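Local coordinates for protein probable ribose-5-phosphate isomerase B (Mycoplasma genitalium, PDB 6MU0) that probably catalyses the interconversion of ribulose 5-phosphate and ribose 5-phosphate in the non-oxidative stage of the pentose phosphate pathway, at residues 82-87 with 115-120; 102-107 with 129-134; 108-113 with 143-148. One frame throughout, in Å; residues are numbered along the deposited sequence.

Contact 1: 82-87 with 115-120. With 5RP (ribulose-5-phosphate), chain B.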
ATOM      1  N   GLY A  82       4.284 -10.349   4.147  1.00  7.15           N
ATOM      2  CA  GLY A  82       5.542 -10.341   3.419  1.00  8.19           C
ATOM      3  C   GLY A  82       5.785  -9.047   2.668  1.00  7.25           C
ATOM      4  O   GLY A  82       6.874  -8.465   2.738  1.00  7.83           O
ATOM      5  N   VAL A  83       4.769  -8.577   1.939  1.00  7.50           N
ATOM      6  CA  VAL A  83       4.914  -7.314   1.219  1.00  7.64           C
ATOM      7  C   VAL A  83       5.112  -6.156   2.181  1.00  7.60           C
ATOM      8  O   VAL A  83       5.792  -5.181   1.848  1.00  8.03           O
ATOM      9  CB  VAL A  83       3.730  -7.058   0.263  1.00  8.11           C
ATOM     10  CG1 VAL A  83       3.687  -8.091  -0.853  1.00  8.43           C
ATOM     11  CG2 VAL A  83       2.397  -6.981   1.020  1.00  8.41           C
ATOM     12  N   CYS A  84       4.531  -6.237   3.384  1.00  7.49           N
ATOM     13  CA  CYS A  84       4.716  -5.184   4.380  1.00  7.73           C
ATOM     14  C   CYS A  84       6.154  -5.157   4.891  1.00  7.53           C
ATOM     15  O   CYS A  84       6.759  -4.082   4.998  1.00  8.28           O
ATOM     16  CB  CYS A  84       3.711  -5.382   5.517  1.00  8.23           C
ATOM     17  SG  CYS A  84       3.767  -4.170   6.817  1.00 11.75           S
ATOM     18  N   MET A  85       6.716  -6.330   5.215  1.00  7.91           N
ATOM     19  CA  MET A  85       8.121  -6.399   5.624  0.61  8.15           C
ATOM     20  C   MET A  85       9.022  -5.823   4.547  1.00  8.03           C
ATOM     21  O   MET A  85       9.911  -5.004   4.820  1.00  9.24           O
ATOM     22  CB  MET A  85       8.536  -7.855   5.836  0.61  9.08           C
ATOM     23  CG  MET A  85       7.926  -8.574   7.011  0.61  9.50           C
ATOM     24  SD  MET A  85       8.424 -10.307   6.943  0.61  9.18           S
ATOM     25  CE  MET A  85       7.855 -10.886   8.542  0.61 10.36           C
ATOM     26  N   ALA A  86       8.817  -6.269   3.310  1.00  7.89           N
ATOM     27  CA  ALA A  86       9.669  -5.851   2.205  1.00  8.67           C
ATOM     28  C   ALA A  86       9.527  -4.360   1.925  1.00  8.25           C
ATOM     29  O   ALA A  86      10.529  -3.641   1.825  1.00  8.84           O
ATOM     30  CB  ALA A  86       9.329  -6.672   0.961  1.00  8.72           C
ATOM     31  N   ALA A  87       8.290  -3.870   1.809  1.00  8.16           N
ATOM     32  CA  ALA A  87       8.096  -2.461   1.480  1.00  8.15           C
ATOM     33  C   ALA A  87       8.713  -1.554   2.535  1.00  8.43           C
ATOM     34  O   ALA A  87       9.279  -0.507   2.206  1.00  8.57           O
ATOM     35  CB  ALA A  87       6.613  -2.158   1.294  1.00  8.74           C
ATOM     36  N   VAL A 115       2.064   3.163   1.833  1.00  8.00           N
ATOM     37  CA  VAL A 115       1.833   1.876   1.199  1.00  7.82           C
ATOM     38  C   VAL A 115       0.842   1.103   2.059  1.00  7.78           C
ATOM     39  O   VAL A 115       1.033   0.971   3.278  1.00  8.81           O
ATOM     40  CB  VAL A 115       3.136   1.079   0.993  1.00  8.12           C
ATOM     41  CG1 VAL A 115       2.845  -0.339   0.500  1.00  9.15           C
ATOM     42  CG2 VAL A 115       4.061   1.798   0.005  1.00  9.43           C
ATOM     43  N   LEU A 116      -0.224   0.627   1.425  1.00  7.23           N
ATOM     44  CA  LEU A 116      -1.276  -0.150   2.056  1.00  7.64           C
ATOM     45  C   LEU A 116      -1.079  -1.606   1.656  1.00  7.11           C
ATOM     46  O   LEU A 116      -1.032  -1.921   0.462  1.00  7.74           O
ATOM     47  CB  LEU A 116      -2.626   0.359   1.551  1.00  8.57           C
ATOM     48  CG  LEU A 116      -3.856  -0.431   1.980  1.00  8.94           C
ATOM     49  CD1 LEU A 116      -4.054  -0.372   3.486  1.00 10.03           C
ATOM     50  CD2 LEU A 116      -5.072   0.115   1.239  1.00  9.80           C
ATOM     51  N   CYS A 117      -0.967  -2.483   2.652  1.00  7.20           N
ATOM     52  CA  CYS A 117      -0.751  -3.909   2.449  1.00  7.13           C
ATOM     53  C   CYS A 117      -2.006  -4.672   2.846  1.00  7.27           C
ATOM     54  O   CYS A 117      -2.580  -4.419   3.915  1.00  7.77           O
ATOM     55  CB  CYS A 117       0.446  -4.390   3.266  1.00  7.46           C
ATOM     56  SG  CYS A 117       1.973  -3.514   2.820  1.00  8.50           S
ATOM     57  N   LEU A 118      -2.412  -5.606   1.980  1.00  6.85           N
ATOM     58  CA  LEU A 118      -3.691  -6.292   2.070  1.00  7.06           C
ATOM     59  C   LEU A 118      -3.492  -7.796   1.951  1.00  6.63           C
ATOM     60  O   LEU A 118      -2.550  -8.277   1.307  1.00  7.48           O
ATOM     61  CB  LEU A 118      -4.623  -5.866   0.928  1.00  7.32           C
ATOM     62  CG  LEU A 118      -4.901  -4.371   0.795  1.00  8.03           C
ATOM     63  CD1 LEU A 118      -5.712  -4.088  -0.454  1.00  8.57           C
ATOM     64  CD2 LEU A 118      -5.606  -3.838   2.027  1.00  8.78           C
ATOM     65  N   SER A 119      -4.428  -8.523   2.549  1.00  6.74           N
ATOM     66  CA  SER A 119      -4.489  -9.977   2.511  1.00  7.14           C
ATOM     67  C   SER A 119      -5.444 -10.457   1.423  1.00  7.03           C
ATOM     68  O   SER A 119      -6.617 -10.068   1.405  1.00  8.22           O
ATOM     69  CB  SER A 119      -5.004 -10.477   3.858  1.00  7.38           C
ATOM     70  OG  SER A 119      -5.301 -11.862   3.824  1.00  7.92           O
ATOM     71  N   SER A 120      -4.962 -11.354   0.566  1.00  7.31           N
ATOM     72  CA  SER A 120      -5.793 -11.992  -0.444  1.00  8.06           C
ATOM     73  C   SER A 120      -6.498 -13.245   0.061  1.00  8.48           C
ATOM     74  O   SER A 120      -7.526 -13.624  -0.508  1.00  9.19           O
ATOM     75  CB  SER A 120      -4.933 -12.396  -1.638  1.00  8.76           C
ATOM     76  OG  SER A 120      -3.935 -13.294  -1.201  1.00  8.96           O
TER
HETATM   77  C2  5RP B 201       3.510 -13.755   2.329  1.00 11.20           C
HETATM   78  C3  5RP B 201       2.308 -14.462   1.737  1.00 10.64           C
HETATM   79  C5  5RP B 201       2.483 -15.119   0.359  1.00  9.19           C
HETATM   80  O13 5RP B 201       1.442 -14.731  -0.516  1.00  8.66           O
HETATM   81  C6  5RP B 201       2.433 -16.621   0.649  1.00  9.17           C
HETATM   82  O14 5RP B 201       3.499 -16.942   1.541  1.00  9.32           O
HETATM   83  C7  5RP B 201       2.533 -17.456  -0.610  1.00  9.32           C
HETATM   84  O8  5RP B 201       2.233 -18.818  -0.256  1.00  9.00           O
HETATM   85  P9  5RP B 201       2.309 -19.958  -1.383  1.00  9.02           P
HETATM   86  O12 5RP B 201       1.936 -21.227  -0.671  1.00  9.82           O
HETATM   87  O11 5RP B 201       1.319 -19.570  -2.475  1.00  9.19           O
HETATM   88  O10 5RP B 201       3.723 -19.969  -1.933  1.00  9.67           O
HETATM   89  O4  5RP B 201       1.251 -14.566   2.325  1.00 10.49           O
HETATM   90  O1  5RP B 201       3.194 -13.207   3.603  1.00 12.51           O

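Contact 2: 102-107 with 129-134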
ATOM      1  N   LYS A 102     -11.939  -1.464  10.213  1.00 17.93           N
ATOM      2  CA  LYS A 102     -11.870  -0.767  11.497  1.00 19.13           C
ATOM      3  C   LYS A 102     -10.527  -0.092  11.758  1.00 15.89           C
ATOM      4  O   LYS A 102     -10.469   0.836  12.576  1.00 16.58           O
ATOM      5  CB  LYS A 102     -12.200  -1.734  12.635  1.00 23.64           C
ATOM      6  CG  LYS A 102     -13.632  -2.246  12.582  1.00 28.22           C
ATOM      7  CD  LYS A 102     -13.988  -3.094  13.791  1.00 33.06           C
ATOM      8  CE  LYS A 102     -13.128  -4.341  13.887  1.00 36.58           C
ATOM      9  NZ  LYS A 102     -13.529  -5.189  15.046  1.00 38.31           N
ATOM     10  N   THR A 103      -9.446  -0.532  11.114  1.00 13.76           N
ATOM     11  CA  THR A 103      -8.159   0.126  11.282  1.00 12.27           C
ATOM     12  C   THR A 103      -7.685   0.853  10.027  1.00 11.21           C
ATOM     13  O   THR A 103      -6.579   1.396  10.037  1.00 10.92           O
ATOM     14  CB  THR A 103      -7.071  -0.843  11.784  1.00 12.15           C
ATOM     15  OG1 THR A 103      -6.771  -1.813  10.771  1.00 11.88           O
ATOM     16  CG2 THR A 103      -7.512  -1.558  13.054  1.00 13.55           C
ATOM     17  N   ALA A 104      -8.492   0.895   8.953  1.00 10.45           N
ATOM     18  CA  ALA A 104      -7.997   1.406   7.675  1.00 10.15           C
ATOM     19  C   ALA A 104      -7.683   2.896   7.738  1.00 10.06           C
ATOM     20  O   ALA A 104      -6.609   3.327   7.304  1.00 10.40           O
ATOM     21  CB  ALA A 104      -8.982   1.098   6.546  1.00 11.16           C
ATOM     22  N   ALA A 105      -8.621   3.705   8.235  1.00 10.44           N
ATOM     23  CA  ALA A 105      -8.371   5.140   8.315  1.00 10.68           C
ATOM     24  C   ALA A 105      -7.192   5.449   9.225  1.00 10.41           C
ATOM     25  O   ALA A 105      -6.404   6.356   8.935  1.00  9.93           O
ATOM     26  CB  ALA A 105      -9.629   5.867   8.789  1.00 12.85           C
ATOM     27  N   LEU A 106      -7.055   4.707  10.331  1.00 10.12           N
ATOM     28  CA  LEU A 106      -5.986   4.972  11.291  1.00  9.32           C
ATOM     29  C   LEU A 106      -4.608   4.821  10.663  1.00  8.74           C
ATOM     30  O   LEU A 106      -3.667   5.512  11.067  1.00  8.89           O
ATOM     31  CB  LEU A 106      -6.105   4.052  12.501  1.00  9.90           C
ATOM     32  CG  LEU A 106      -7.160   4.470  13.519  1.00 10.92           C
ATOM     33  CD1 LEU A 106      -7.443   3.326  14.475  1.00 11.84           C
ATOM     34  CD2 LEU A 106      -6.715   5.717  14.285  1.00 11.63           C
ATOM     35  N   ALA A 107      -4.464   3.917   9.688  1.00  9.03           N
ATOM     36  CA  ALA A 107      -3.171   3.735   9.037  1.00  9.22           C
ATOM     37  C   ALA A 107      -2.701   5.021   8.378  1.00  9.99           C
ATOM     38  O   ALA A 107      -1.495   5.275   8.301  1.00 10.96           O
ATOM     39  CB  ALA A 107      -3.258   2.617   8.000  1.00 10.18           C
ATOM     40  N   ILE A 129     -11.945  -3.686  -0.684  1.00  8.92           N
ATOM     41  CA  ILE A 129     -12.334  -2.434  -1.338  1.00  9.19           C
ATOM     42  C   ILE A 129     -12.664  -1.365  -0.302  1.00  8.90           C
ATOM     43  O   ILE A 129     -12.290  -0.195  -0.451  1.00  9.43           O
ATOM     44  CB  ILE A 129     -13.506  -2.677  -2.305  1.00 10.14           C
ATOM     45  CG1 ILE A 129     -13.025  -3.416  -3.556  1.00 11.77           C
ATOM     46  CG2 ILE A 129     -14.180  -1.362  -2.681  1.00 11.78           C
ATOM     47  CD1 ILE A 129     -12.154  -2.572  -4.479  1.00 14.74           C
ATOM     48  N   LYS A 130     -13.381  -1.745   0.758  1.00  9.61           N
ATOM     49  CA  LYS A 130     -13.715  -0.776   1.800  1.00  9.96           C
ATOM     50  C   LYS A 130     -12.465  -0.254   2.496  1.00  9.45           C
ATOM     51  O   LYS A 130     -12.382   0.933   2.840  1.00  9.94           O
ATOM     52  CB  LYS A 130     -14.652  -1.410   2.825  1.00 10.65           C
ATOM     53  CG  LYS A 130     -16.001  -1.771   2.252  1.00 11.86           C
ATOM     54  CD  LYS A 130     -16.797  -2.634   3.210  1.00 12.56           C
ATOM     55  CE  LYS A 130     -18.011  -3.219   2.522  1.00 14.00           C
ATOM     56  NZ  LYS A 130     -18.712  -4.168   3.425  1.00 13.70           N
ATOM     57  N   ILE A 131     -11.497  -1.140   2.735  1.00  8.93           N
ATOM     58  CA  ILE A 131     -10.229  -0.733   3.332  1.00  9.14           C
ATOM     59  C   ILE A 131      -9.532   0.290   2.445  1.00  8.98           C
ATOM     60  O   ILE A 131      -9.079   1.342   2.911  1.00  9.24           O
ATOM     61  CB  ILE A 131      -9.356  -1.975   3.577  1.00  8.74           C
ATOM     62  CG1 ILE A 131      -9.925  -2.811   4.732  1.00  9.06           C
ATOM     63  CG2 ILE A 131      -7.897  -1.585   3.800  1.00  9.66           C
ATOM     64  CD1 ILE A 131      -9.341  -4.207   4.818  1.00  9.65           C
ATOM     65  N   VAL A 132      -9.430  -0.019   1.148  1.00  8.81           N
ATOM     66  CA  VAL A 132      -8.813   0.901   0.194  1.00  9.03           C
ATOM     67  C   VAL A 132      -9.518   2.250   0.218  1.00  9.49           C
ATOM     68  O   VAL A 132      -8.879   3.306   0.305  1.00 10.33           O
ATOM     69  CB  VAL A 132      -8.809   0.282  -1.216  1.00  9.48           C
ATOM     70  CG1 VAL A 132      -8.397   1.314  -2.251  1.00 10.90           C
ATOM     71  CG2 VAL A 132      -7.868  -0.913  -1.280  1.00  9.90           C
ATOM     72  N   ASP A 133     -10.851   2.239   0.138  1.00  9.66           N
ATOM     73  CA  ASP A 133     -11.586   3.500   0.080  1.00 10.85           C
ATOM     74  C   ASP A 133     -11.357   4.340   1.332  1.00 11.22           C
ATOM     75  O   ASP A 133     -11.153   5.558   1.242  1.00 12.00           O
ATOM     76  CB  ASP A 133     -13.082   3.237  -0.112  1.00 11.62           C
ATOM     77  CG  ASP A 133     -13.449   2.852  -1.545  1.00 12.68           C
ATOM     78  OD1 ASP A 133     -12.613   3.000  -2.464  1.00 14.12           O
ATOM     79  OD2 ASP A 133     -14.596   2.402  -1.740  1.00 14.03           O
ATOM     80  N   ASP A 134     -11.395   3.713   2.511  1.00 11.00           N
ATOM     81  CA  ASP A 134     -11.237   4.485   3.742  1.00 13.17           C
ATOM     82  C   ASP A 134      -9.803   4.969   3.917  1.00 13.57           C
ATOM     83  O   ASP A 134      -9.573   6.068   4.435  1.00 16.13           O
ATOM     84  CB  ASP A 134     -11.713   3.686   4.954  1.00 17.51           C
ATOM     85  CG  ASP A 134     -12.821   4.398   5.716  1.00 22.94           C
ATOM     86  OD1 ASP A 134     -13.458   5.310   5.140  1.00 25.53           O
ATOM     87  OD2 ASP A 134     -13.049   4.068   6.898  1.00 26.35           O
TER
HETATM   88  O   HOH W   1     -11.404   3.005   8.849  1.00 17.30           O

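Contact 3: 108-113 with 143-148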
ATOM      1  N   ARG A 108      -3.634   5.833   7.887  1.00 10.31           N
ATOM      2  CA  ARG A 108      -3.327   7.152   7.350  0.65 11.29           C
ATOM      3  C   ARG A 108      -3.279   8.203   8.461  1.00 10.62           C
ATOM      4  O   ARG A 108      -2.322   8.977   8.556  1.00 11.75           O
ATOM      5  CB  ARG A 108      -4.411   7.518   6.331  0.65 13.17           C
ATOM      6  CG  ARG A 108      -3.977   8.482   5.255  0.65 14.57           C
ATOM      7  CD  ARG A 108      -3.353   7.759   4.072  0.65 15.68           C
ATOM      8  NE  ARG A 108      -2.851   8.715   3.093  0.65 15.43           N
ATOM      9  CZ  ARG A 108      -3.585   9.257   2.125  0.65 15.63           C
ATOM     10  NH1 ARG A 108      -3.036  10.122   1.286  0.65 17.41           N
ATOM     11  NH2 ARG A 108      -4.869   8.940   1.993  0.65 14.93           N
ATOM     12  N   GLN A 109      -4.312   8.224   9.310  1.00  9.77           N
ATOM     13  CA  GLN A 109      -4.483   9.287  10.301  1.00  9.86           C
ATOM     14  C   GLN A 109      -3.319   9.348  11.279  1.00  9.28           C
ATOM     15  O   GLN A 109      -2.819  10.436  11.597  1.00 10.66           O
ATOM     16  CB  GLN A 109      -5.796   9.070  11.055  1.00 10.79           C
ATOM     17  CG  GLN A 109      -7.036   9.297  10.215  1.00 11.92           C
ATOM     18  CD  GLN A 109      -8.289   8.718  10.850  1.00 12.80           C
ATOM     19  OE1 GLN A 109      -8.213   7.848  11.715  1.00 14.22           O
ATOM     20  NE2 GLN A 109      -9.453   9.198  10.413  1.00 14.92           N
ATOM     21  N   HIS A 110      -2.909   8.190  11.808  1.00  9.26           N
ATOM     22  CA  HIS A 110      -1.829   8.131  12.787  1.00  9.44           C
ATOM     23  C   HIS A 110      -0.483   7.792  12.166  1.00  8.94           C
ATOM     24  O   HIS A 110       0.532   8.387  12.535  1.00 10.10           O
ATOM     25  CB  HIS A 110      -2.124   7.080  13.862  1.00  9.28           C
ATOM     26  CG  HIS A 110      -3.192   7.476  14.820  1.00  9.26           C
ATOM     27  ND1 HIS A 110      -3.366   6.844  16.031  1.00 10.67           N
ATOM     28  CD2 HIS A 110      -4.138   8.444  14.757  1.00 10.34           C
ATOM     29  CE1 HIS A 110      -4.379   7.402  16.671  1.00 10.69           C
ATOM     30  NE2 HIS A 110      -4.860   8.379  15.922  1.00 10.60           N
ATOM     31  N   ASP A 111      -0.440   6.840  11.236  1.00  9.26           N
ATOM     32  CA  ASP A 111       0.836   6.311  10.776  1.00  9.93           C
ATOM     33  C   ASP A 111       1.333   6.937   9.482  1.00  9.11           C
ATOM     34  O   ASP A 111       2.443   6.611   9.052  1.00  9.80           O
ATOM     35  CB  ASP A 111       0.744   4.791  10.578  1.00 11.85           C
ATOM     36  CG  ASP A 111       0.211   4.077  11.784  1.00 15.58           C
ATOM     37  OD1 ASP A 111       0.943   3.959  12.777  1.00 17.13           O
ATOM     38  OD2 ASP A 111      -0.943   3.618  11.733  1.00 15.81           O
ATOM     39  N   ASN A 112       0.538   7.803   8.850  1.00  9.77           N
ATOM     40  CA  ASN A 112       0.909   8.458   7.593  1.00 10.93           C
ATOM     41  C   ASN A 112       1.389   7.460   6.542  1.00  9.62           C
ATOM     42  O   ASN A 112       2.300   7.738   5.764  1.00 10.04           O
ATOM     43  CB  ASN A 112       1.945   9.563   7.801  1.00 13.40           C
ATOM     44  CG  ASN A 112       1.979  10.532   6.649  1.00 15.63           C
ATOM     45  OD1 ASN A 112       0.989  10.686   5.934  1.00 16.19           O
ATOM     46  ND2 ASN A 112       3.118  11.188   6.451  1.00 19.01           N
ATOM     47  N   ALA A 113       0.776   6.281   6.510  1.00  9.04           N
ATOM     48  CA  ALA A 113       1.276   5.251   5.613  1.00  8.86           C
ATOM     49  C   ALA A 113       1.188   5.714   4.167  1.00  8.54           C
ATOM     50  O   ALA A 113       0.204   6.331   3.757  1.00  9.79           O
ATOM     51  CB  ALA A 113       0.457   3.975   5.781  1.00 10.05           C
ATOM     52  N   GLY A 143       0.578  16.498  14.194  1.00 14.10           N
ATOM     53  CA  GLY A 143       0.722  16.664  15.632  1.00 14.33           C
ATOM     54  C   GLY A 143       1.669  15.641  16.224  1.00 13.36           C
ATOM     55  O   GLY A 143       2.776  15.409  15.722  1.00 13.79           O
ATOM     56  N   ARG A 144       1.220  14.995  17.308  1.00 12.79           N
ATOM     57  CA  ARG A 144       2.035  13.963  17.943  1.00 11.46           C
ATOM     58  C   ARG A 144       2.413  12.865  16.961  1.00 11.76           C
ATOM     59  O   ARG A 144       3.484  12.254  17.084  1.00 12.31           O
ATOM     60  CB  ARG A 144       1.297  13.379  19.148  1.00 11.92           C
ATOM     61  CG  ARG A 144       0.025  12.608  18.799  1.00 10.94           C
ATOM     62  CD  ARG A 144      -0.846  12.424  20.030  1.00 10.93           C
ATOM     63  NE  ARG A 144      -2.008  11.555  19.819  1.00  9.80           N
ATOM     64  CZ  ARG A 144      -3.178  11.957  19.337  1.00  9.28           C
ATOM     65  NH1 ARG A 144      -3.365  13.233  19.003  1.00 10.20           N
ATOM     66  NH2 ARG A 144      -4.167  11.082  19.202  1.00  9.59           N
ATOM     67  N   HIS A 145       1.555  12.602  15.977  1.00 10.86           N
ATOM     68  CA  HIS A 145       1.858  11.556  15.012  1.00 10.80           C
ATOM     69  C   HIS A 145       3.012  11.952  14.109  1.00 11.77           C
ATOM     70  O   HIS A 145       3.788  11.086  13.689  1.00 12.13           O
ATOM     71  CB  HIS A 145       0.609  11.233  14.206  1.00  9.51           C
ATOM     72  CG  HIS A 145      -0.597  11.034  15.061  1.00  9.84           C
ATOM     73  ND1 HIS A 145      -0.707   9.985  15.948  1.00 10.19           N
ATOM     74  CD2 HIS A 145      -1.721  11.775  15.202  1.00 10.30           C
ATOM     75  CE1 HIS A 145      -1.859  10.079  16.586  1.00  9.86           C
ATOM     76  NE2 HIS A 145      -2.496  11.152  16.148  1.00 10.15           N
ATOM     77  N   GLN A 146       3.137  13.243  13.799  1.00 11.92           N
ATOM     78  CA  GLN A 146       4.289  13.701  13.030  1.00 12.65           C
ATOM     79  C   GLN A 146       5.585  13.498  13.805  1.00 12.44           C
ATOM     80  O   GLN A 146       6.598  13.084  13.233  1.00 12.07           O
ATOM     81  CB  GLN A 146       4.119  15.170  12.644  1.00 13.96           C
ATOM     82  CG  GLN A 146       5.230  15.693  11.743  1.00 15.37           C
ATOM     83  CD  GLN A 146       5.142  15.128  10.341  1.00 17.29           C
ATOM     84  OE1 GLN A 146       4.162  15.358   9.631  1.00 19.65           O
ATOM     85  NE2 GLN A 146       6.165  14.384   9.933  1.00 19.61           N
ATOM     86  N   ARG A 147       5.572  13.789  15.108  1.00 12.20           N
ATOM     87  CA  ARG A 147       6.760  13.574  15.925  1.00 12.68           C
ATOM     88  C   ARG A 147       7.193  12.114  15.883  1.00 11.96           C
ATOM     89  O   ARG A 147       8.389  11.807  15.807  1.00 12.23           O
ATOM     90  CB  ARG A 147       6.449  13.985  17.359  1.00 13.30           C
ATOM     91  CG  ARG A 147       7.605  13.829  18.305  1.00 13.40           C
ATOM     92  CD  ARG A 147       7.223  14.267  19.705  1.00 14.22           C
ATOM     93  NE  ARG A 147       6.302  13.338  20.358  1.00 13.86           N
ATOM     94  CZ  ARG A 147       5.092  13.652  20.813  1.00 13.52           C
ATOM     95  NH1 ARG A 147       4.614  14.887  20.692  1.00 14.92           N
ATOM     96  NH2 ARG A 147       4.352  12.725  21.405  1.00 14.17           N
ATOM     97  N   ARG A 148       6.229  11.196  15.914  1.00 10.07           N
ATOM     98  CA  ARG A 148       6.550   9.774  15.900  1.00  9.62           C
ATOM     99  C   ARG A 148       7.084   9.329  14.542  1.00  9.93           C
ATOM    100  O   ARG A 148       8.115   8.652  14.466  1.00  9.88           O
ATOM    101  CB  ARG A 148       5.328   8.973  16.336  1.00  9.39           C
ATOM    102  CG  ARG A 148       5.012   9.214  17.806  1.00 10.29           C
ATOM    103  CD  ARG A 148       3.592   8.875  18.190  1.00 10.39           C
ATOM    104  NE  ARG A 148       3.348   9.306  19.560  1.00  9.23           N
ATOM    105  CZ  ARG A 148       2.148   9.392  20.119  1.00  8.75           C
ATOM    106  NH1 ARG A 148       1.059   9.074  19.421  1.00  9.54           N
ATOM    107  NH2 ARG A 148       2.042   9.815  21.371  1.00  9.92           N
TER

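Contact 1: 82-87 with 115-120
Cys117 lays its thiol against helix 81-88, between Val83 and Cys84. Its SG stands anti to the carbonyl carbon and beside the backbone N (chi1 -59°), and this rotation brings the sulfur in contact with the backbone of the helix: Cys117 SG lies 3.6 Å from Cys84 CA and 3.7 Å from Cys84 CB. On the Val83 flank, CG2 reaches Cys117 SG at 3.9 Å and packs equally against Cys117 CB. Cys84 presents its CA and CB to the strand and turns its own sulfur aside, SG anti to the backbone N; with Cys84 SG 4.4 Å from Cys117 SG, the two cysteines form no disulfide. One helical turn on, Ala87 CB meets Val115 CG1 more loosely, at 4.3 Å. No hydrogen bond crosses this interface; the strand spends its backbone groups on strand 72-75 on one side and on Leu94 and Ala96 on the other.

The start of the helix serves the substrate. Gly82 N donates to O1 of ribulose-5-phosphate over 3.1 Å, with an N-H...O angle of 142°, while Val83 N is bonded to OD1 of the modified cysteine at position 77. The helix runs nearly antiparallel to the strand, at 155°, a helix-on-sheet layer of a Rossmann-like alpha/beta/alpha sandwich with its ligand at the C-terminal edge of the parallel sheet.

Contact 2: 102-107 with 129-134
Ala104 CB points toward helix 125-137 and is central to the contact. The methyl sits 3.6 Å from Ile131 O and close to Ile131 CA, so it rests on the backbone of the opposite helix as much as on side chains. Along Ile131, CB faces the Ala104 methyl and then branches into two arms that part company. CG2, anti to the backbone N and beside the carbonyl carbon, touches Ala104 CB at 4.0 Å, and the same methyl packs on Leu118 CD2 and Leu116 CD1, thereby joining the helix pair to the sheet beneath. CG1 (chi1 -71°) stands a little farther from Ala104, and CD1 at the tip leads away from it.

One turn further, Asp134 supplies the other boundary. Its CB lies 4.1 Å from Ala104 CB, and its carboxylate extends beside Ala105, where OD2 approaches Ala105 CB at 4.3 Å. The polar link is indirect: a water accepts from Ala105 N at 2.9 Å and donates to Asp134 OD2 at 2.8 Å. That bridge gives the Ala105 N-H a partner and ties one oxygen of the carboxylate to it.

Small residues let the axes come within 8.2 Å, with the CA atoms of Ala104 and Ile131 only 5.3 Å apart. The two segments run in the same general direction at a crossing angle of -28°, the close packing of neighbouring, near-parallel helices on one face of an alpha/beta/alpha sandwich.

Contact 3: 108-113 with 143-148
His110 and His145 lie ring on ring in an offset stack, their planes turned only 20° from each other and their centroids 4.0 Å apart. The overlap is concentrated at one corner of His145: its CE1 stands over the centre of the His110 ring, and His110 CD2 comes within 3.3 Å of it. Behind this point His110 CA also lies over the same face of His145, 4.0 Å from the ring centroid, as a CH-pi contact. The His145 ring thus covers both the imidazole and the start of the backbone of its partner, and His145 CB reaches 3.3 Å from His110 O.

In each histidine CG stands anti to the carbonyl carbon (chi1 -73° in His110), which helps to bring the rings together. On the opposite face of His145, with chi1 at 66°, the extended Arg144 chain runs across the ring, CG over its centre. His145 is sandwiched between His110 and this chain, whose guanidinium is tilted to the ring and has His145 NE2 over its own centre. The contact joins the residues at the C-terminal end of helix 101-109 to the first turn of helix 144-158, the C-terminal helix that projects from the alpha/beta core of this LacAB/RpiB-family subunit.

By similarity His110 is the proton donor, and Asp111, Arg144 and Arg148 bind ribulose 5-phosphate. The sugar phosphate bound to this chain does not touch them; as in other RpiB dimers, they probably complete the partner subunit's site. Arg144 NH2 stays 4.3 Å from His110 NE2, without a hydrogen bond. Phe140 packs on His145 from the preceding loop.

Overall arrangement
The contacts interlock along the chain, the first segments coming in the order 82-87, 102-107, 108-113 and their partners in the same order, 115-120, 129-134, 143-148. Contacts 1 and 2, with centres 14 Å apart, meet at strand 115-117 and pack helices on the two faces of the parallel sheet, 81-88 on one, 101-109 and 125-137 on the other. Contact 3, about 15 Å from contact 2 and 19 Å from contact 1, shares helix 101-109 with contact 2, and a probable hydrogen bond from Ala113 N to Ala107 O, 3.1 Å, ties them. It attaches the projecting C-terminal helix, which in this family probably brings residues to the partner subunit's site.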